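Local coordinates for protein homospermidine synthase (Legionella pneumophila subsp. pneumophila str. Philadelphia 1, PDB 2PH5) that binds NAD and probably catalyses the NAD-dependent formation of the polyamine homospermidine, at residues H204-D209 and A370-S375; P215-G220 and A327-F332; G220-T225 and N229-E234; V276-W279 and A285-G288. One frame throughout, in Å; residues are numbered along the deposited sequence.

Contact 1. Residues H204-D209 and A370-S375; sequences HVAEQD and AYWYGS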
loop_
_atom_site.group_PDB
_atom_site.type_symbol
_atom_site.label_atom_id
_atom_site.label_comp_id
_atom_site.label_asym_id
_atom_site.label_seq_id
_atom_site.Cartn_x
_atom_site.Cartn_y
_atom_site.Cartn_z
ATOM N N HIS A 204 -16.662 -16.227 0.249
ATOM C CA HIS A 204 -15.887 -15.054 0.641
ATOM C C HIS A 204 -16.815 -13.861 0.807
ATOM O O HIS A 204 -17.848 -13.761 0.140
ATOM C CB HIS A 204 -14.865 -14.649 -0.434
ATOM C CG HIS A 204 -13.639 -15.506 -0.486
ATOM N ND1 HIS A 204 -12.687 -15.375 -1.475
ATOM C CD2 HIS A 204 -13.211 -16.511 0.313
ATOM C CE1 HIS A 204 -11.728 -16.260 -1.285
ATOM N NE2 HIS A 204 -12.022 -16.965 -0.206
ATOM N N VAL A 205 -16.445 -12.968 1.715
ATOM C CA VAL A 205 -17.163 -11.723 1.887
ATOM C C VAL A 205 -16.150 -10.879 1.133
ATOM O O VAL A 205 -15.084 -10.550 1.663
ATOM C CB VAL A 205 -17.244 -11.270 3.364
ATOM C CG1 VAL A 205 -17.905 -9.899 3.444
ATOM C CG2 VAL A 205 -18.060 -12.286 4.178
ATOM N N ALA A 206 -16.452 -10.610 -0.133
ATOM C CA ALA A 206 -15.552 -9.851 -0.989
ATOM C C ALA A 206 -16.029 -8.417 -1.140
ATOM O O ALA A 206 -17.107 -8.158 -1.680
ATOM C CB ALA A 206 -15.444 -10.523 -2.350
ATOM N N GLU A 207 -15.220 -7.488 -0.644
ATOM C CA GLU A 207 -15.551 -6.073 -0.702
ATOM C C GLU A 207 -14.369 -5.290 -1.233
ATOM O O GLU A 207 -13.213 -5.609 -0.949
ATOM C CB GLU A 207 -15.929 -5.542 0.688
ATOM C CG GLU A 207 -16.244 -4.050 0.733
ATOM C CD GLU A 207 -16.560 -3.548 2.139
ATOM O OE1 GLU A 207 -16.735 -4.391 3.049
ATOM O OE2 GLU A 207 -16.645 -2.310 2.335
ATOM N N GLN A 208 -14.672 -4.255 -2.002
ATOM C CA GLN A 208 -13.634 -3.423 -2.564
ATOM C C GLN A 208 -14.090 -1.974 -2.550
ATOM O O GLN A 208 -14.988 -1.590 -3.294
ATOM C CB GLN A 208 -13.330 -3.893 -3.976
ATOM C CG GLN A 208 -11.872 -3.790 -4.338
ATOM C CD GLN A 208 -11.482 -4.823 -5.368
ATOM O OE1 GLN A 208 -10.436 -4.717 -6.014
ATOM N NE2 GLN A 208 -12.328 -5.844 -5.524
ATOM N N ASP A 209 -13.465 -1.189 -1.677
ATOM C CA ASP A 209 -13.765 0.229 -1.504
ATOM C C ASP A 209 -12.858 1.027 -2.426
ATOM O O ASP A 209 -11.632 1.005 -2.275
ATOM C CB ASP A 209 -13.495 0.639 -0.050
ATOM C CG ASP A 209 -14.226 1.912 0.356
ATOM O OD1 ASP A 209 -14.327 2.857 -0.460
ATOM O OD2 ASP A 209 -14.688 1.971 1.515
ATOM N N ALA A 370 -17.929 -19.282 -10.407
ATOM C CA ALA A 370 -17.977 -18.481 -9.188
ATOM C C ALA A 370 -19.114 -17.480 -9.323
ATOM O O ALA A 370 -19.353 -16.936 -10.399
ATOM C CB ALA A 370 -16.659 -17.757 -8.968
ATOM N N TYR A 371 -19.810 -17.243 -8.218
ATOM C CA TYR A 371 -20.947 -16.326 -8.188
ATOM C C TYR A 371 -20.765 -15.258 -7.110
ATOM O O TYR A 371 -20.431 -15.565 -5.963
ATOM C CB TYR A 371 -22.217 -17.114 -7.898
ATOM C CG TYR A 371 -23.487 -16.316 -8.038
ATOM C CD1 TYR A 371 -24.011 -16.019 -9.297
ATOM C CD2 TYR A 371 -24.187 -15.884 -6.914
ATOM C CE1 TYR A 371 -25.202 -15.321 -9.439
ATOM C CE2 TYR A 371 -25.376 -15.185 -7.042
ATOM C CZ TYR A 371 -25.879 -14.907 -8.308
ATOM O OH TYR A 371 -27.062 -14.220 -8.431
ATOM N N TRP A 372 -20.997 -14.007 -7.486
ATOM C CA TRP A 372 -20.877 -12.893 -6.552
ATOM C C TRP A 372 -22.190 -12.134 -6.517
ATOM O O TRP A 372 -22.671 -11.664 -7.549
ATOM C CB TRP A 372 -19.775 -11.934 -6.989
ATOM C CG TRP A 372 -19.454 -10.865 -5.991
ATOM C CD1 TRP A 372 -18.428 -10.871 -5.080
ATOM C CD2 TRP A 372 -20.129 -9.609 -5.823
ATOM N NE1 TRP A 372 -18.420 -9.694 -4.367
ATOM C CE2 TRP A 372 -19.452 -8.904 -4.803
ATOM C CE3 TRP A 372 -21.239 -9.010 -6.435
ATOM C CZ2 TRP A 372 -19.847 -7.631 -4.383
ATOM C CZ3 TRP A 372 -21.636 -7.742 -6.020
ATOM C CH2 TRP A 372 -20.938 -7.065 -5.000
ATOM N N TYR A 373 -22.765 -12.021 -5.326
ATOM C CA TYR A 373 -24.012 -11.303 -5.153
ATOM C C TYR A 373 -23.786 -10.251 -4.080
ATOM O O TYR A 373 -23.279 -10.565 -3.009
ATOM C CB TYR A 373 -25.123 -12.261 -4.731
ATOM C CG TYR A 373 -26.466 -11.597 -4.640
ATOM C CD1 TYR A 373 -26.829 -10.882 -3.507
ATOM C CD2 TYR A 373 -27.365 -11.654 -5.705
ATOM C CE1 TYR A 373 -28.051 -10.242 -3.431
ATOM C CE2 TYR A 373 -28.601 -11.012 -5.642
ATOM C CZ TYR A 373 -28.937 -10.311 -4.500
ATOM O OH TYR A 373 -30.165 -9.695 -4.385
ATOM N N GLY A 374 -24.145 -9.005 -4.378
ATOM C CA GLY A 374 -23.949 -7.941 -3.415
ATOM C C GLY A 374 -24.384 -6.556 -3.862
ATOM O O GLY A 374 -25.154 -6.400 -4.815
ATOM N N SER A 375 -23.879 -5.548 -3.157
ATOM C CA SER A 375 -24.209 -4.158 -3.429
ATOM C C SER A 375 -23.043 -3.340 -3.949
ATOM O O SER A 375 -21.951 -3.378 -3.393
ATOM C CB SER A 375 -24.742 -3.493 -2.158
ATOM O OG SER A 375 -24.553 -2.090 -2.192
#
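W372 reaches past an intervening strand to meet A206 with the pyrrole edge of its indole. Strands 202-213 and 370-378 are next-but-one neighbours in a mixed sheet, with 352-364 between them, and the closest pair of CA atoms, those of A206 and W372, is 8.3 Å apart. A long side chain has to cover that gap. CG of W372 stands anti to the backbone N (chi1 -172°), which carries the ring system toward strand 202-213. The NE1 end then arrives close to A206, with the carbonyl oxygen of A206 near the ring plane. The resulting hydrogen bond, W372 NE1 to A206 O, is long at 3.4 Å and weak, its N-H...O angle being 152°. Methyl packing supplements it: CB of A206 lies 3.7 Å from W372 NE1 and 4.1 Å from W372 CD1.

The six-membered end of the indole lies against G374, CH2 of W372 being 3.5 Å from CA of G374, where the lack of a side chain leaves room for the ring. L362 of the middle strand and P281 also touch the indole. In contrast to this enclosed tryptophan and the buried A206, the partly exposed V205 turns away and packs on N159, an NAD-binding residue of helix 158-176, which Y371 and Y373 also meet. Such a mixed sheet with a helix against one face belongs to the C-terminal domain of the saccharopine dehydrogenase family.

Contact 2. Residues P215-G220 and A327-F332; sequences PPKSPG and ARLSIF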
loop_
_atom_site.group_PDB
_atom_site.type_symbol
_atom_site.label_atom_id
_atom_site.label_comp_id
_atom_site.label_asym_id
_atom_site.label_seq_id
_atom_site.Cartn_x
_atom_site.Cartn_y
_atom_site.Cartn_z
ATOM N N PRO A 215 -8.636 16.906 -0.043
ATOM C CA PRO A 215 -7.216 16.782 -0.401
ATOM C C PRO A 215 -6.672 15.378 -0.100
ATOM O O PRO A 215 -7.326 14.582 0.576
ATOM C CB PRO A 215 -6.561 17.845 0.471
ATOM C CG PRO A 215 -7.356 17.727 1.728
ATOM C CD PRO A 215 -8.786 17.679 1.204
ATOM N N PRO A 216 -5.458 15.066 -0.584
ATOM C CA PRO A 216 -4.829 13.757 -0.369
ATOM C C PRO A 216 -4.631 13.425 1.112
ATOM O O PRO A 216 -4.926 14.236 1.991
ATOM C CB PRO A 216 -3.485 13.895 -1.087
ATOM C CG PRO A 216 -3.746 14.940 -2.122
ATOM C CD PRO A 216 -4.576 15.940 -1.373
ATOM N N LYS A 217 -4.112 12.232 1.381
ATOM C CA LYS A 217 -3.868 11.821 2.749
ATOM C C LYS A 217 -2.632 12.530 3.285
ATOM O O LYS A 217 -1.733 12.887 2.521
ATOM C CB LYS A 217 -3.645 10.314 2.821
ATOM C CG LYS A 217 -3.191 9.832 4.187
ATOM C CD LYS A 217 -2.791 8.365 4.147
ATOM C CE LYS A 217 -2.427 7.863 5.533
ATOM N NZ LYS A 217 -1.270 8.620 6.099
ATOM N N SER A 218 -2.594 12.745 4.596
ATOM C CA SER A 218 -1.435 13.365 5.219
ATOM C C SER A 218 -0.735 12.343 6.108
ATOM O O SER A 218 -1.357 11.397 6.591
ATOM C CB SER A 218 -1.836 14.579 6.067
ATOM O OG SER A 218 -2.035 15.714 5.247
ATOM N N PRO A 219 0.580 12.501 6.299
ATOM C CA PRO A 219 1.323 11.570 7.145
ATOM C C PRO A 219 0.821 11.681 8.574
ATOM O O PRO A 219 0.344 12.739 8.987
ATOM C CB PRO A 219 2.758 12.066 7.025
ATOM C CG PRO A 219 2.804 12.596 5.649
ATOM C CD PRO A 219 1.503 13.355 5.534
ATOM N N GLY A 220 0.926 10.586 9.318
ATOM C CA GLY A 220 0.522 10.586 10.713
ATOM C C GLY A 220 -0.947 10.426 11.015
ATOM O O GLY A 220 -1.393 10.775 12.105
ATOM N N ALA A 327 -7.115 4.058 3.087
ATOM C CA ALA A 327 -6.984 3.092 4.171
ATOM C C ALA A 327 -5.842 2.126 3.834
ATOM O O ALA A 327 -5.266 1.506 4.723
ATOM C CB ALA A 327 -8.288 2.322 4.368
ATOM N N ARG A 328 -5.518 2.004 2.547
ATOM C CA ARG A 328 -4.429 1.129 2.118
ATOM C C ARG A 328 -3.131 1.785 2.526
ATOM O O ARG A 328 -2.239 1.139 3.082
ATOM C CB ARG A 328 -4.444 0.934 0.608
ATOM C CG ARG A 328 -5.689 0.252 0.108
ATOM C CD ARG A 328 -5.792 0.319 -1.417
ATOM N NE ARG A 328 -7.185 0.196 -1.823
ATOM C CZ ARG A 328 -7.641 0.430 -3.044
ATOM N NH1 ARG A 328 -8.940 0.292 -3.293
ATOM N NH2 ARG A 328 -6.801 0.793 -4.008
ATOM N N LEU A 329 -3.041 3.079 2.255
ATOM C CA LEU A 329 -1.866 3.850 2.617
ATOM C C LEU A 329 -1.763 3.854 4.140
ATOM O O LEU A 329 -0.668 3.794 4.692
ATOM C CB LEU A 329 -1.990 5.292 2.103
ATOM C CG LEU A 329 -2.030 5.517 0.591
ATOM C CD1 LEU A 329 -2.317 6.985 0.281
ATOM C CD2 LEU A 329 -0.710 5.109 -0.026
ATOM N N SER A 330 -2.908 3.919 4.815
ATOM C CA SER A 330 -2.923 3.936 6.274
ATOM C C SER A 330 -2.352 2.660 6.873
ATOM O O SER A 330 -1.489 2.706 7.752
ATOM C CB SER A 330 -4.345 4.165 6.790
ATOM O OG SER A 330 -4.778 5.483 6.504
ATOM N N ILE A 331 -2.844 1.521 6.403
ATOM C CA ILE A 331 -2.354 0.232 6.874
ATOM C C ILE A 331 -0.846 0.140 6.595
ATOM O O ILE A 331 -0.075 -0.291 7.454
ATOM C CB ILE A 331 -3.108 -0.911 6.164
ATOM C CG1 ILE A 331 -4.543 -0.975 6.706
ATOM C CG2 ILE A 331 -2.373 -2.229 6.346
ATOM C CD1 ILE A 331 -5.486 -1.812 5.869
ATOM N N PHE A 332 -0.432 0.558 5.399
ATOM C CA PHE A 332 0.981 0.536 5.027
ATOM C C PHE A 332 1.800 1.319 6.060
ATOM O O PHE A 332 2.832 0.838 6.541
ATOM C CB PHE A 332 1.159 1.123 3.617
ATOM C CG PHE A 332 2.596 1.237 3.166
ATOM C CD1 PHE A 332 3.362 2.355 3.505
ATOM C CD2 PHE A 332 3.180 0.236 2.388
ATOM C CE1 PHE A 332 4.689 2.478 3.074
ATOM C CE2 PHE A 332 4.508 0.353 1.953
ATOM C CZ PHE A 332 5.260 1.478 2.298
#
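K217 lays its aliphatic chain alongside L329 and on to S330 on one side of helix 325-336. Its CB bond is directed toward the helix, and CB itself comes within 4.4 Å of L329 CD1. CG follows anti to the backbone N (chi1 172°) and serves as the spacer that brings the next methylene down onto the helix. There CD packs 3.8 Å from L329 CB, the two side chains sliding past each other in opposite directions. CE goes further along the surface to S330, 3.5 Å from OG and 4.0 Å from CA of that residue. The first three torsions are extended and the last is bent (chi4 -61°), which swings NZ back toward its own loop. NZ donates to the carbonyl of S218, with 2.8 Å between K217 NZ and S218 O; the nitrogen stands 44° out of the carbonyl plane. It also forms a salt bridge with E333, further along the same helix, and a weak hydrogen bond with the carbonyl of E221.

The hydroxyl that K217 CE passes, without a hydrogen bond, is engaged otherwise: S330 OG hydrogen-bonds to V223 N and D326 O. Across the subunit boundary, P216 and L329 pack on V212 and P325 of the second subunit. The contact thus divides chemically along one side chain. CB and CD make the apolar contact, on L329, and the ammonium, held by a backbone oxygen and a carboxylate, ties the loop to the helix and probably restricts rotation at the lysine tip.

Contact 3. Residues G220-T225 and N229-E234; sequences GEFVNT and NGLILE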
loop_
_atom_site.group_PDB
_atom_site.type_symbol
_atom_site.label_atom_id
_atom_site.label_comp_id
_atom_site.label_asym_id
_atom_site.label_seq_id
_atom_site.Cartn_x
_atom_site.Cartn_y
_atom_site.Cartn_z
ATOM N N GLY A 220 0.926 10.586 9.318
ATOM C CA GLY A 220 0.522 10.586 10.713
ATOM C C GLY A 220 -0.947 10.426 11.015
ATOM O O GLY A 220 -1.393 10.775 12.105
ATOM N N GLU A 221 -1.715 9.896 10.076
ATOM C CA GLU A 221 -3.134 9.735 10.336
ATOM C C GLU A 221 -3.667 8.502 9.644
ATOM O O GLU A 221 -3.209 8.138 8.564
ATOM C CB GLU A 221 -3.897 10.964 9.844
ATOM C CG GLU A 221 -4.079 11.013 8.338
ATOM C CD GLU A 221 -4.794 12.273 7.866
ATOM O OE1 GLU A 221 -5.618 12.813 8.639
ATOM O OE2 GLU A 221 -4.539 12.711 6.719
ATOM N N PHE A 222 -4.630 7.846 10.280
ATOM C CA PHE A 222 -5.245 6.672 9.688
ATOM C C PHE A 222 -6.576 7.155 9.098
ATOM O O PHE A 222 -7.463 7.607 9.826
ATOM C CB PHE A 222 -5.465 5.592 10.749
ATOM C CG PHE A 222 -5.704 4.223 10.176
ATOM C CD1 PHE A 222 -6.939 3.890 9.617
ATOM C CD2 PHE A 222 -4.685 3.266 10.167
ATOM C CE1 PHE A 222 -7.157 2.625 9.059
ATOM C CE2 PHE A 222 -4.893 2.000 9.611
ATOM C CZ PHE A 222 -6.133 1.677 9.055
ATOM N N VAL A 223 -6.692 7.079 7.775
ATOM C CA VAL A 223 -7.887 7.526 7.071
ATOM C C VAL A 223 -8.702 6.342 6.547
ATOM O O VAL A 223 -8.159 5.403 5.956
ATOM C CB VAL A 223 -7.494 8.469 5.903
ATOM C CG1 VAL A 223 -8.730 9.131 5.302
ATOM C CG2 VAL A 223 -6.544 9.539 6.418
ATOM N N ASN A 224 -10.012 6.388 6.768
ATOM C CA ASN A 224 -10.876 5.300 6.345
ATOM C C ASN A 224 -12.302 5.774 6.119
ATOM O O ASN A 224 -12.727 6.804 6.648
ATOM C CB ASN A 224 -10.839 4.182 7.391
ATOM C CG ASN A 224 -11.494 2.898 6.906
ATOM O OD1 ASN A 224 -11.502 2.597 5.711
ATOM N ND2 ASN A 224 -12.036 2.126 7.843
ATOM N N THR A 225 -13.038 5.025 5.313
ATOM C CA THR A 225 -14.409 5.381 5.018
ATOM C C THR A 225 -15.307 5.091 6.205
ATOM O O THR A 225 -16.466 5.497 6.230
ATOM C CB THR A 225 -14.884 4.646 3.775
ATOM O OG1 THR A 225 -14.572 3.255 3.894
ATOM C CG2 THR A 225 -14.170 5.219 2.540
ATOM N N ASN A 229 -10.301 3.025 14.022
ATOM C CA ASN A 229 -9.965 2.067 15.072
ATOM C C ASN A 229 -10.558 0.682 14.834
ATOM O O ASN A 229 -9.935 -0.325 15.172
ATOM C CB ASN A 229 -10.380 2.585 16.452
ATOM C CG ASN A 229 -9.237 3.277 17.168
ATOM O OD1 ASN A 229 -8.165 2.690 17.354
ATOM N ND2 ASN A 229 -9.449 4.519 17.570
ATOM N N GLY A 230 -11.753 0.624 14.255
ATOM C CA GLY A 230 -12.341 -0.668 13.973
ATOM C C GLY A 230 -11.441 -1.436 13.012
ATOM O O GLY A 230 -11.108 -2.599 13.249
ATOM N N LEU A 231 -11.024 -0.791 11.926
ATOM C CA LEU A 231 -10.165 -1.461 10.954
ATOM C C LEU A 231 -8.815 -1.849 11.559
ATOM O O LEU A 231 -8.337 -2.964 11.362
ATOM C CB LEU A 231 -9.957 -0.584 9.721
ATOM C CG LEU A 231 -9.077 -1.156 8.606
ATOM C CD1 LEU A 231 -9.658 -2.458 8.061
ATOM C CD2 LEU A 231 -8.971 -0.115 7.514
ATOM N N ILE A 232 -8.215 -0.931 12.305
ATOM C CA ILE A 232 -6.934 -1.178 12.950
ATOM C C ILE A 232 -6.994 -2.398 13.874
ATOM O O ILE A 232 -6.173 -3.316 13.763
ATOM C CB ILE A 232 -6.503 0.050 13.772
ATOM C CG1 ILE A 232 -6.248 1.226 12.830
ATOM C CG2 ILE A 232 -5.266 -0.276 14.607
ATOM C CD1 ILE A 232 -5.916 2.514 13.540
ATOM N N LEU A 233 -7.971 -2.398 14.779
ATOM C CA LEU A 233 -8.144 -3.494 15.729
ATOM C C LEU A 233 -8.305 -4.830 14.985
ATOM O O LEU A 233 -7.636 -5.810 15.310
ATOM C CB LEU A 233 -9.360 -3.237 16.632
ATOM C CG LEU A 233 -9.408 -4.058 17.926
ATOM C CD1 LEU A 233 -8.394 -3.464 18.910
ATOM C CD2 LEU A 233 -10.804 -4.037 18.544
ATOM N N GLU A 234 -9.180 -4.869 13.987
ATOM C CA GLU A 234 -9.379 -6.090 13.212
ATOM C C GLU A 234 -8.088 -6.554 12.537
ATOM O O GLU A 234 -7.756 -7.741 12.561
ATOM C CB GLU A 234 -10.467 -5.879 12.161
ATOM C CG GLU A 234 -11.869 -6.001 12.726
ATOM C CD GLU A 234 -12.922 -5.315 11.867
ATOM O OE1 GLU A 234 -12.758 -5.275 10.621
ATOM O OE2 GLU A 234 -13.924 -4.826 12.457
#
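F222 presents two different surfaces to helix 228-236: a ring face to I232 and an edge to L231. I232 comes over the face, its CG1 lying 3.7 Å from the ring centroid and only 15° off the ring normal, a CH-pi contact. With CG1 set beside the backbone N (chi1 -65°) and CD1 extending further, the isoleucine branch runs along the ring, so that CD1 reaches 3.7 Å from F222 CD2 near the root of the phenylalanine. The two side chains slide past one another in opposite directions.

L231 approaches quite differently. It crosses F222 at about a right angle, and its CD2 methyl sits near the ring plane, 3.6 Å from F222 CE1. That same methyl is shared with N224, whose ND2 lies 3.8 Å from L231 CD2; these two side chains also meet nearly perpendicularly. One leucine methyl therefore lies at the edge of the phenyl ring and over the face of the N224 amide, in van der Waals contact with both and without a hydrogen bond.

All four residues are buried. The axes of strand 221-224 and helix 229-234 are 9.3 Å apart at closest and directed 104° from each other, so the helix lies across the strand. Strand 221-224 pairs in parallel with strand 344-347, and helix 325-336 packs on it as well, touching F222 through S330 and I331 and N224 through A327.

Contact 4. Residues V276-W279 and A285-G288; sequences VRSW and AFHG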
loop_
_atom_site.group_PDB
_atom_site.type_symbol
_atom_site.label_atom_id
_atom_site.label_comp_id
_atom_site.label_asym_id
_atom_site.label_seq_id
_atom_site.Cartn_x
_atom_site.Cartn_y
_atom_site.Cartn_z
ATOM N N VAL A 276 -5.468 -12.595 0.406
ATOM C CA VAL A 276 -6.172 -13.706 -0.212
ATOM C C VAL A 276 -6.682 -13.248 -1.574
ATOM O O VAL A 276 -7.020 -12.079 -1.765
ATOM C CB VAL A 276 -7.367 -14.172 0.643
ATOM C CG1 VAL A 276 -6.892 -15.082 1.778
ATOM C CG2 VAL A 276 -8.083 -12.965 1.201
ATOM N N ARG A 277 -6.722 -14.185 -2.515
ATOM C CA ARG A 277 -7.179 -13.934 -3.874
ATOM C C ARG A 277 -8.700 -14.068 -3.951
ATOM O O ARG A 277 -9.239 -15.135 -3.683
ATOM C CB ARG A 277 -6.542 -14.947 -4.831
ATOM C CG ARG A 277 -5.028 -14.842 -4.959
ATOM C CD ARG A 277 -4.452 -15.887 -5.915
ATOM N NE ARG A 277 -3.029 -15.658 -6.155
ATOM C CZ ARG A 277 -2.043 -16.133 -5.398
ATOM N NH1 ARG A 277 -2.312 -16.889 -4.341
ATOM N NH2 ARG A 277 -0.783 -15.828 -5.679
ATOM N N SER A 278 -9.388 -12.993 -4.314
ATOM C CA SER A 278 -10.833 -13.039 -4.421
ATOM C C SER A 278 -11.308 -12.332 -5.693
ATOM O O SER A 278 -10.505 -12.014 -6.575
ATOM C CB SER A 278 -11.468 -12.423 -3.173
ATOM O OG SER A 278 -12.855 -12.666 -3.117
ATOM N N TRP A 279 -12.607 -12.069 -5.793
ATOM C CA TRP A 279 -13.135 -11.443 -6.997
ATOM C C TRP A 279 -14.304 -10.511 -6.734
ATOM O O TRP A 279 -15.130 -10.761 -5.855
ATOM C CB TRP A 279 -13.580 -12.529 -7.972
ATOM C CG TRP A 279 -14.004 -12.009 -9.297
ATOM C CD1 TRP A 279 -13.209 -11.794 -10.377
ATOM C CD2 TRP A 279 -15.334 -11.653 -9.694
ATOM N NE1 TRP A 279 -13.955 -11.331 -11.433
ATOM C CE2 TRP A 279 -15.265 -11.234 -11.043
ATOM C CE3 TRP A 279 -16.576 -11.647 -9.044
ATOM C CZ2 TRP A 279 -16.395 -10.816 -11.759
ATOM C CZ3 TRP A 279 -17.696 -11.231 -9.755
ATOM C CH2 TRP A 279 -17.595 -10.823 -11.102
ATOM N N ALA A 285 -10.688 -9.768 -10.335
ATOM C CA ALA A 285 -9.683 -10.418 -9.492
ATOM C C ALA A 285 -8.869 -9.386 -8.733
ATOM O O ALA A 285 -8.472 -8.373 -9.301
ATOM C CB ALA A 285 -8.750 -11.259 -10.349
ATOM N N PHE A 286 -8.612 -9.642 -7.456
ATOM C CA PHE A 286 -7.820 -8.716 -6.660
ATOM C C PHE A 286 -7.248 -9.425 -5.441
ATOM O O PHE A 286 -7.557 -10.589 -5.191
ATOM C CB PHE A 286 -8.681 -7.532 -6.198
ATOM C CG PHE A 286 -9.678 -7.892 -5.132
ATOM C CD1 PHE A 286 -10.802 -8.659 -5.440
ATOM C CD2 PHE A 286 -9.475 -7.497 -3.811
ATOM C CE1 PHE A 286 -11.712 -9.032 -4.450
ATOM C CE2 PHE A 286 -10.378 -7.864 -2.807
ATOM C CZ PHE A 286 -11.502 -8.636 -3.129
ATOM N N HIS A 287 -6.398 -8.728 -4.695
ATOM C CA HIS A 287 -5.836 -9.302 -3.481
ATOM C C HIS A 287 -6.354 -8.521 -2.284
ATOM O O HIS A 287 -5.952 -7.380 -2.052
ATOM C CB HIS A 287 -4.307 -9.255 -3.485
ATOM C CG HIS A 287 -3.670 -10.239 -4.418
ATOM N ND1 HIS A 287 -2.322 -10.529 -4.385
ATOM C CD2 HIS A 287 -4.191 -10.981 -5.425
ATOM C CE1 HIS A 287 -2.042 -11.408 -5.331
ATOM N NE2 HIS A 287 -3.158 -11.698 -5.977
ATOM N N GLY A 288 -7.245 -9.134 -1.516
ATOM C CA GLY A 288 -7.773 -8.450 -0.349
ATOM C C GLY A 288 -7.098 -8.882 0.944
ATOM O O GLY A 288 -6.440 -9.922 0.990
#
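The contact is an antiparallel beta hairpin, strands 275-278 and 286-289, which lies against the large mixed sheet on one side and reaches the second subunit on the other. Two hydrogen-bonded pairs, V276 with G288 and S278 with F286, flank the non-hydrogen-bonded pair R277 with H287. Each hydrogen-bonded pair makes two N-H...O bonds, the shortest of the four being V276 N to G288 O at 2.9 Å. The directions of the short strands make 132°, some 48° short of exactly antiparallel, which reflects their twist.

V276, S278 and F286 occupy the face toward strands 202-213 and 311-322. F286 takes the crowded position between N and carbonyl carbon (chi1 72°), which folds its ring back across the partner strand. CE1 of F286 then touches S278 CB at 3.6 Å and W279 N at 3.4 Å, with the carbonyl carbon of W279 at the ring edge. On the other face R277 and H287 lie side by side, R277 CG 3.8 Å from H287 NE2, their guanidinium and imidazole planes 77° apart. Both reach E338 of the second subunit, R277 through a salt bridge from NE and H287 through a hydrogen bond from NE2, while R277 NH2 forms another salt bridge with E456.

Beyond the paired residues W279 CD1 comes 3.2 Å from the backbone N of A285, where the loop begins to close. The whole is a twisted two-stranded hairpin. Its inner face is mainly apolar, through V276 and F286, with one buried hydroxyl, S278 OG, satisfied by H204 ND1; its outer face sets the polar R277 and H287 at the subunit interface.

The four contacts form two groups within the C-terminal family region. Contacts 1 and 4, centred 10 Å apart, join the main sheet to its overlying hairpin, with W372 CD1 3.4 Å from W279 O. Contacts 2 and 3, also 10 Å apart, share G220 and meet where A327 CB lies 3.5 Å from N224 OD1. D209 bridges the groups: its OD2 is 2.7 Å from T225 OG1, a probable hydrogen bond, and its carbonyl weakly receives R328 NH1. The N224 side chain of contact 3 lies about 8 Å from the bound NAD and that of W372 in contact 1 about 14 Å. Contacts 2 and 4, with centres 21 Å apart, both touch the second subunit.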